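Local coordinates for protein cytochrome P450 268A2 Cyp268A2 (PDB 6BLD) that binds a haem group in the manner of the cytochrome P450 family, and here also holds (3E,5E)-6,10-dimethylundeca-3,5,9-trien-2-one, at residues A[47-61]-A[84-96]. Sequence-based numbering, arbitrary orientation.
Sequences PVEDALIQDPNDPGF and NGVLFENVPAELL
N90 crosses from 84-96 into the curve of the loop 47-61. Its CB lies 3.4 Å from I53 O and beside I53 CG2; its CG passes close to the D58 carboxylate; at the tip, ND2 donates to D58 OD2 over 2.8 Å (N-H...O 151°). This bond uses the anti lone pair of OD2, the carboxylate and amide planes standing 60° apart. OD2 also pairs with K331, while D58 OD1 accepts from G60 N from above the carboxylate plane in an Asx turn. One water joins I53 O to D55 N within the loop, and a second bridges V48 N and F88 O and so links the two backbones. E89 reaches the middle of the loop, at A51 and L52. With CG anti to the backbone N (chi1 -173°) and the chain extended beyond it, CG packs on A51 CB at 3.7 Å and OE2 accepts from L52 N at 2.8 Å, again through an anti lone pair. The buried carboxylate is further satisfied at OE1 by W190 and N407. The aromatic end is layered: V48 CG2 sits 3.5 Å from the centre of the F88 ring, over one face, and F88 turns its edge, led by CE1, onto the face of F61 in a T-shaped pair with centroids 4.8 Å apart. Beyond E89, L52 CD1 lies against V91 CG2, and I53 CG2 touches P92 CD at 3.6 Å, at the N-cap position of helix 93-97. The contact thus joins the connection between the first two strands of the P450 beta domain to the segment entering the short helix of the B-C region, which in this fold typically borders the active-site pocket; the side chain of V91 lies about 5 Å from the bound (3E,5E)-6,10-dimethylundeca-3,5,9-trien-2-one.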
ATOM      1  N   PRO A  47      -0.252  22.542  -2.036  1.00 18.81           N
ATOM      2  CA  PRO A  47      -0.304  21.238  -2.710  1.00 17.98           C
ATOM      3  C   PRO A  47       1.086  20.716  -3.048  1.00 17.54           C
ATOM      4  O   PRO A  47       2.085  21.436  -3.014  1.00 17.81           O
ATOM      5  CB  PRO A  47      -1.118  21.521  -3.979  1.00 17.94           C
ATOM      6  CG  PRO A  47      -1.866  22.783  -3.687  1.00 18.59           C
ATOM      7  CD  PRO A  47      -0.969  23.582  -2.796  1.00 18.99           C
ATOM      8  N   VAL A  48       1.133  19.422  -3.380  1.00 17.44           N
ATOM      9  CA  VAL A  48       2.394  18.780  -3.740  1.00 18.49           C
ATOM     10  C   VAL A  48       3.010  19.498  -4.932  1.00 20.09           C
ATOM     11  O   VAL A  48       2.359  19.697  -5.965  1.00 19.96           O
ATOM     12  CB  VAL A  48       2.167  17.291  -4.040  1.00 18.74           C
ATOM     13  CG1 VAL A  48       3.420  16.668  -4.637  1.00 18.95           C
ATOM     14  CG2 VAL A  48       1.749  16.553  -2.780  1.00 18.50           C
ATOM     15  N   GLU A  49       4.272  19.894  -4.789  1.00 21.47           N
ATOM     16  CA  GLU A  49       4.960  20.647  -5.826  1.00 23.19           C
ATOM     17  C   GLU A  49       5.373  19.738  -6.977  1.00 23.13           C
ATOM     18  O   GLU A  49       5.627  18.543  -6.794  1.00 21.74           O
ATOM     19  CB  GLU A  49       6.192  21.346  -5.252  1.00 24.65           C
ATOM     20  CG  GLU A  49       5.886  22.290  -4.100  1.00 25.95           C
ATOM     21  CD  GLU A  49       7.135  22.919  -3.512  1.00 27.89           C
ATOM     22  OE1 GLU A  49       8.250  22.530  -3.919  1.00 28.48           O
ATOM     23  OE2 GLU A  49       6.999  23.804  -2.641  1.00 28.98           O
ATOM     24  N   ASP A  50       5.442  20.326  -8.174  1.00 24.13           N
ATOM     25  CA  ASP A  50       5.848  19.611  -9.386  1.00 24.88           C
ATOM     26  C   ASP A  50       5.003  18.358  -9.593  1.00 23.45           C
ATOM     27  O   ASP A  50       5.503  17.297  -9.974  1.00 23.25           O
ATOM     28  CB  ASP A  50       7.338  19.267  -9.346  1.00 26.64           C
ATOM     29  CG  ASP A  50       8.218  20.500  -9.254  1.00 29.08           C
ATOM     30  OD1 ASP A  50       7.896  21.511  -9.914  1.00 30.10           O
ATOM     31  OD2 ASP A  50       9.231  20.458  -8.524  1.00 30.03           O
ATOM     32  N   ALA A  51       3.703  18.484  -9.335  1.00 23.03           N
ATOM     33  CA  ALA A  51       2.804  17.344  -9.405  1.00 22.87           C
ATOM     34  C   ALA A  51       2.612  16.898 -10.855  1.00 23.18           C
ATOM     35  O   ALA A  51       2.959  17.603 -11.806  1.00 23.77           O
ATOM     36  CB  ALA A  51       1.458  17.688  -8.770  1.00 22.74           C
ATOM     37  N   LEU A  52       2.049  15.696 -11.012  1.00 22.95           N
ATOM     38  CA  LEU A  52       1.747  15.190 -12.349  1.00 23.53           C
ATOM     39  C   LEU A  52       0.800  16.120 -13.093  1.00 26.12           C
ATOM     40  O   LEU A  52       0.866  16.220 -14.323  1.00 26.69           O
ATOM     41  CB  LEU A  52       1.151  13.785 -12.258  1.00 21.53           C
ATOM     42  CG  LEU A  52       2.085  12.680 -11.765  1.00 20.20           C
ATOM     43  CD1 LEU A  52       1.299  11.419 -11.431  1.00 19.04           C
ATOM     44  CD2 LEU A  52       3.164  12.388 -12.798  1.00 20.27           C
ATOM     45  N   ILE A  53      -0.081  16.805 -12.369  1.00 28.29           N
ATOM     46  CA  ILE A  53      -0.948  17.829 -12.937  1.00 31.53           C
ATOM     47  C   ILE A  53      -1.060  18.963 -11.928  1.00 34.65           C
ATOM     48  O   ILE A  53      -1.319  18.725 -10.743  1.00 34.18           O
ATOM     49  CB  ILE A  53      -2.341  17.277 -13.304  1.00 31.07           C
ATOM     50  CG1 ILE A  53      -3.274  18.410 -13.733  1.00 31.49           C
ATOM     51  CG2 ILE A  53      -2.941  16.494 -12.146  1.00 30.00           C
ATOM     52  CD1 ILE A  53      -2.935  18.995 -15.083  1.00 32.29           C
ATOM     53  N   GLN A  54      -0.840  20.191 -12.388  1.00 38.24           N
ATOM     54  CA  GLN A  54      -0.973  21.368 -11.540  1.00 40.04           C
ATOM     55  C   GLN A  54      -2.414  21.859 -11.604  1.00 40.05           C
ATOM     56  O   GLN A  54      -2.927  22.156 -12.688  1.00 40.30           O
ATOM     57  CB  GLN A  54      -0.001  22.464 -11.976  1.00 42.44           C
ATOM     58  CG  GLN A  54       1.349  21.943 -12.447  1.00 44.42           C
ATOM     59  CD  GLN A  54       2.240  21.499 -11.301  1.00 45.23           C
ATOM     60  OE1 GLN A  54       2.162  22.032 -10.194  1.00 45.95           O
ATOM     61  NE2 GLN A  54       3.095  20.516 -11.564  1.00 45.53           N
ATOM     62  N   ASP A  55      -3.064  21.940 -10.446  1.00 39.90           N
ATOM     63  CA  ASP A  55      -4.480  22.279 -10.376  1.00 40.95           C
ATOM     64  C   ASP A  55      -4.663  23.649  -9.737  1.00 43.19           C
ATOM     65  O   ASP A  55      -4.381  23.809  -8.539  1.00 43.21           O
ATOM     66  CB  ASP A  55      -5.244  21.217  -9.583  1.00 40.45           C
ATOM     67  CG  ASP A  55      -6.739  21.479  -9.541  1.00 41.17           C
ATOM     68  OD1 ASP A  55      -7.228  22.300 -10.344  1.00 42.04           O
ATOM     69  OD2 ASP A  55      -7.428  20.859  -8.702  1.00 41.17           O
ATOM     70  N   PRO A  56      -5.129  24.658 -10.481  1.00 45.59           N
ATOM     71  CA  PRO A  56      -5.440  25.950  -9.849  1.00 47.44           C
ATOM     72  C   PRO A  56      -6.593  25.875  -8.866  1.00 48.62           C
ATOM     73  O   PRO A  56      -6.730  26.774  -8.027  1.00 48.66           O
ATOM     74  CB  PRO A  56      -5.780  26.854 -11.043  1.00 47.95           C
ATOM     75  CG  PRO A  56      -6.176  25.913 -12.136  1.00 47.50           C
ATOM     76  CD  PRO A  56      -5.338  24.685 -11.938  1.00 46.54           C
ATOM     77  N   ASN A  57      -7.424  24.832  -8.939  1.00 49.79           N
ATOM     78  CA  ASN A  57      -8.512  24.644  -7.989  1.00 49.87           C
ATOM     79  C   ASN A  57      -8.035  24.155  -6.627  1.00 47.77           C
ATOM     80  O   ASN A  57      -8.841  24.108  -5.692  1.00 47.65           O
ATOM     81  CB  ASN A  57      -9.534  23.649  -8.549  1.00 51.24           C
ATOM     82  CG  ASN A  57     -10.493  24.286  -9.534  1.00 53.33           C
ATOM     83  OD1 ASN A  57     -11.603  24.676  -9.172  1.00 54.66           O
ATOM     84  ND2 ASN A  57     -10.075  24.384 -10.791  1.00 53.89           N
ATOM     85  N   ASP A  58      -6.758  23.792  -6.491  1.00 42.25           N
ATOM     86  CA  ASP A  58      -6.259  23.171  -5.274  1.00 36.63           C
ATOM     87  C   ASP A  58      -5.533  24.196  -4.416  1.00 33.08           C
ATOM     88  O   ASP A  58      -4.417  24.603  -4.770  1.00 33.29           O
ATOM     89  CB  ASP A  58      -5.326  22.011  -5.616  1.00 35.20           C
ATOM     90  CG  ASP A  58      -5.059  21.110  -4.429  1.00 34.33           C
ATOM     91  OD1 ASP A  58      -5.560  21.408  -3.325  1.00 34.45           O
ATOM     92  OD2 ASP A  58      -4.346  20.099  -4.600  1.00 33.88           O
ATOM     93  N   PRO A  59      -6.115  24.650  -3.299  1.00 29.57           N
ATOM     94  CA  PRO A  59      -5.410  25.622  -2.451  1.00 27.70           C
ATOM     95  C   PRO A  59      -4.429  24.989  -1.492  1.00 25.34           C
ATOM     96  O   PRO A  59      -3.545  25.691  -0.983  1.00 25.51           O
ATOM     97  CB  PRO A  59      -6.551  26.318  -1.698  1.00 28.20           C
ATOM     98  CG  PRO A  59      -7.601  25.264  -1.590  1.00 28.18           C
ATOM     99  CD  PRO A  59      -7.483  24.387  -2.820  1.00 28.47           C
ATOM    100  N   GLY A  60      -4.549  23.704  -1.237  1.00 22.60           N
ATOM    101  CA  GLY A  60      -3.646  23.030  -0.337  1.00 20.73           C
ATOM    102  C   GLY A  60      -4.324  21.821   0.284  1.00 18.84           C
ATOM    103  O   GLY A  60      -5.225  21.230  -0.310  1.00 18.09           O
ATOM    104  N   PHE A  61      -3.865  21.478   1.485  1.00 17.90           N
ATOM    105  CA  PHE A  61      -4.382  20.318   2.196  1.00 16.93           C
ATOM    106  C   PHE A  61      -4.075  20.465   3.678  1.00 17.03           C
ATOM    107  O   PHE A  61      -3.189  21.225   4.078  1.00 17.49           O
ATOM    108  CB  PHE A  61      -3.784  19.013   1.655  1.00 16.54           C
ATOM    109  CG  PHE A  61      -2.311  18.861   1.922  1.00 16.84           C
ATOM    110  CD1 PHE A  61      -1.376  19.367   1.034  1.00 17.19           C
ATOM    111  CD2 PHE A  61      -1.858  18.211   3.062  1.00 17.05           C
ATOM    112  CE1 PHE A  61      -0.021  19.230   1.277  1.00 17.31           C
ATOM    113  CE2 PHE A  61      -0.506  18.073   3.309  1.00 17.35           C
ATOM    114  CZ  PHE A  61       0.413  18.584   2.417  1.00 17.55           C
ATOM    115  N   ASN A  84     -14.032  11.922  -3.892  1.00 17.62           N
ATOM    116  CA  ASN A  84     -13.423  13.027  -4.621  1.00 18.70           C
ATOM    117  C   ASN A  84     -11.916  12.836  -4.774  1.00 17.91           C
ATOM    118  O   ASN A  84     -11.173  13.808  -4.924  1.00 18.07           O
ATOM    119  CB  ASN A  84     -13.725  14.357  -3.931  1.00 19.83           C
ATOM    120  CG  ASN A  84     -15.210  14.595  -3.746  1.00 21.81           C
ATOM    121  OD1 ASN A  84     -15.704  14.659  -2.621  1.00 22.86           O
ATOM    122  ND2 ASN A  84     -15.932  14.727  -4.854  1.00 22.46           N
ATOM    123  N   GLY A  85     -11.459  11.596  -4.740  1.00 17.89           N
ATOM    124  CA  GLY A  85     -10.046  11.294  -4.840  1.00 17.70           C
ATOM    125  C   GLY A  85      -9.436  10.973  -3.488  1.00 12.88           C
ATOM    126  O   GLY A  85      -9.819  11.529  -2.451  1.00 13.00           O
ATOM    127  N   VAL A  86      -8.467  10.055  -3.495  1.00 12.61           N
ATOM    128  CA  VAL A  86      -7.807   9.609  -2.274  1.00 13.35           C
ATOM    129  C   VAL A  86      -6.294   9.751  -2.332  1.00 13.09           C
ATOM    130  O   VAL A  86      -5.624   9.492  -1.331  1.00 12.18           O
ATOM    131  CB  VAL A  86      -8.188   8.154  -1.929  1.00 13.52           C
ATOM    132  CG1 VAL A  86      -9.679   8.042  -1.676  1.00 12.70           C
ATOM    133  CG2 VAL A  86      -7.750   7.208  -3.040  1.00 12.35           C
ATOM    134  N   LEU A  87      -5.729  10.163  -3.463  1.00 12.85           N
ATOM    135  CA  LEU A  87      -4.283  10.268  -3.601  1.00 12.91           C
ATOM    136  C   LEU A  87      -3.788  11.624  -3.110  1.00 13.48           C
ATOM    137  O   LEU A  87      -4.457  12.648  -3.282  1.00 14.20           O
ATOM    138  CB  LEU A  87      -3.865  10.046  -5.055  1.00 13.04           C
ATOM    139  CG  LEU A  87      -3.988   8.604  -5.559  1.00 13.22           C
ATOM    140  CD1 LEU A  87      -3.218   8.410  -6.858  1.00 13.02           C
ATOM    141  CD2 LEU A  87      -3.519   7.612  -4.503  1.00 13.46           C
ATOM    142  N   PHE A  88      -2.606  11.614  -2.489  1.00 13.69           N
ATOM    143  CA  PHE A  88      -1.995  12.836  -1.970  1.00 14.57           C
ATOM    144  C   PHE A  88      -1.673  13.806  -3.101  1.00 15.22           C
ATOM    145  O   PHE A  88      -2.116  14.962  -3.096  1.00 15.55           O
ATOM    146  CB  PHE A  88      -0.734  12.469  -1.179  1.00 14.94           C
ATOM    147  CG  PHE A  88      -0.028  13.641  -0.548  1.00 15.83           C
ATOM    148  CD1 PHE A  88      -0.713  14.799  -0.213  1.00 16.36           C
ATOM    149  CD2 PHE A  88       1.330  13.571  -0.273  1.00 16.15           C
ATOM    150  CE1 PHE A  88      -0.054  15.866   0.369  1.00 16.74           C
ATOM    151  CE2 PHE A  88       1.992  14.633   0.312  1.00 16.58           C
ATOM    152  CZ  PHE A  88       1.299  15.783   0.633  1.00 16.89           C
ATOM    153  N   GLU A  89      -0.899  13.350  -4.079  1.00 15.22           N
ATOM    154  CA  GLU A  89      -0.532  14.180  -5.215  1.00 15.63           C
ATOM    155  C   GLU A  89      -1.685  14.273  -6.208  1.00 15.69           C
ATOM    156  O   GLU A  89      -2.470  13.335  -6.373  1.00 15.09           O
ATOM    157  CB  GLU A  89       0.710  13.608  -5.902  1.00 15.63           C
ATOM    158  CG  GLU A  89       1.289  14.487  -6.992  1.00 16.28           C
ATOM    159  CD  GLU A  89       2.537  13.890  -7.603  1.00 16.95           C
ATOM    160  OE1 GLU A  89       3.270  13.180  -6.882  1.00 17.02           O
ATOM    161  OE2 GLU A  89       2.784  14.125  -8.804  1.00 17.52           O
ATOM    162  N   ASN A  90      -1.786  15.427  -6.866  1.00 16.42           N
ATOM    163  CA  ASN A  90      -2.785  15.619  -7.909  1.00 16.76           C
ATOM    164  C   ASN A  90      -2.413  14.793  -9.136  1.00 16.64           C
ATOM    165  O   ASN A  90      -1.324  14.956  -9.698  1.00 16.78           O
ATOM    166  CB  ASN A  90      -2.897  17.099  -8.267  1.00 18.26           C
ATOM    167  CG  ASN A  90      -3.701  17.885  -7.249  1.00 19.48           C
ATOM    168  OD1 ASN A  90      -4.650  17.370  -6.658  1.00 20.05           O
ATOM    169  ND2 ASN A  90      -3.321  19.141  -7.036  1.00 20.01           N
ATOM    170  N   VAL A  91      -3.319  13.913  -9.550  1.00 16.36           N
ATOM    171  CA  VAL A  91      -3.090  12.987 -10.658  1.00 16.28           C
ATOM    172  C   VAL A  91      -4.164  13.230 -11.714  1.00 16.01           C
ATOM    173  O   VAL A  91      -5.327  13.470 -11.356  1.00 15.97           O
ATOM    174  CB  VAL A  91      -3.097  11.530 -10.164  1.00 16.39           C
ATOM    175  CG1 VAL A  91      -2.964  10.550 -11.322  1.00 16.76           C
ATOM    176  CG2 VAL A  91      -1.990  11.312  -9.140  1.00 16.38           C
ATOM    177  N   PRO A  92      -3.827  13.208 -13.007  1.00 16.19           N
ATOM    178  CA  PRO A  92      -4.848  13.403 -14.045  1.00 16.50           C
ATOM    179  C   PRO A  92      -6.030  12.454 -13.878  1.00 15.59           C
ATOM    180  O   PRO A  92      -5.869  11.284 -13.526  1.00 16.00           O
ATOM    181  CB  PRO A  92      -4.082  13.128 -15.343  1.00 16.98           C
ATOM    182  CG  PRO A  92      -2.681  13.519 -15.027  1.00 16.99           C
ATOM    183  CD  PRO A  92      -2.465  13.172 -13.573  1.00 16.62           C
ATOM    184  N   ALA A  93      -7.227  12.980 -14.149  1.00 15.44           N
ATOM    185  CA  ALA A  93      -8.460  12.248 -13.869  1.00 15.37           C
ATOM    186  C   ALA A  93      -8.540  10.946 -14.658  1.00 15.40           C
ATOM    187  O   ALA A  93      -9.016   9.929 -14.139  1.00 14.75           O
ATOM    188  CB  ALA A  93      -9.671  13.130 -14.174  1.00 15.18           C
ATOM    189  N   GLU A  94      -8.086  10.956 -15.915  1.00 15.33           N
ATOM    190  CA  GLU A  94      -8.143   9.743 -16.727  1.00 16.46           C
ATOM    191  C   GLU A  94      -7.334   8.617 -16.095  1.00 16.25           C
ATOM    192  O   GLU A  94      -7.768   7.459 -16.087  1.00 15.28           O
ATOM    193  CB  GLU A  94      -7.648  10.030 -18.146  1.00 17.06           C
ATOM    194  CG  GLU A  94      -7.431   8.778 -18.989  1.00 18.04           C
ATOM    195  CD  GLU A  94      -7.832   8.967 -20.441  1.00 20.18           C
ATOM    196  OE1 GLU A  94      -8.374  10.040 -20.776  1.00 21.26           O
ATOM    197  OE2 GLU A  94      -7.608   8.041 -21.249  1.00 21.03           O
ATOM    198  N   LEU A  95      -6.158   8.939 -15.551  1.00 14.89           N
ATOM    199  CA  LEU A  95      -5.358   7.928 -14.867  1.00 15.76           C
ATOM    200  C   LEU A  95      -6.035   7.464 -13.582  1.00 14.89           C
ATOM    201  O   LEU A  95      -5.955   6.283 -13.222  1.00 14.60           O
ATOM    202  CB  LEU A  95      -3.962   8.476 -14.571  1.00 15.73           C
ATOM    203  CG  LEU A  95      -3.106   8.792 -15.797  1.00 16.90           C
ATOM    204  CD1 LEU A  95      -1.861   9.578 -15.411  1.00 17.19           C
ATOM    205  CD2 LEU A  95      -2.735   7.513 -16.529  1.00 17.33           C
ATOM    206  N   LEU A  96      -6.709   8.378 -12.881  1.00 14.22           N
ATOM    207  CA  LEU A  96      -7.430   7.999 -11.670  1.00 13.81           C
ATOM    208  C   LEU A  96      -8.638   7.130 -12.000  1.00 14.07           C
ATOM    209  O   LEU A  96      -8.854   6.085 -11.374  1.00 14.29           O
ATOM    210  CB  LEU A  96      -7.861   9.248 -10.903  1.00 14.44           C
ATOM    211  CG  LEU A  96      -6.750  10.061 -10.235  1.00 14.99           C
ATOM    212  CD1 LEU A  96      -7.322  11.315  -9.590  1.00 15.26           C
ATOM    213  CD2 LEU A  96      -6.001   9.218  -9.213  1.00 14.49           C
TER
HETATM  214  O   HOH W   1      -0.559  17.968  -6.027  1.00 17.78           O
HETATM  215  O   HOH W   2      -1.534  17.924  -3.260  1.00 18.97           O
HETATM  216  O   HOH W   3      -1.597  20.425  -8.268  1.00 36.01           O
HETATM  217  O   HOH W   4      -8.005  18.193  -6.929  1.00 41.08           O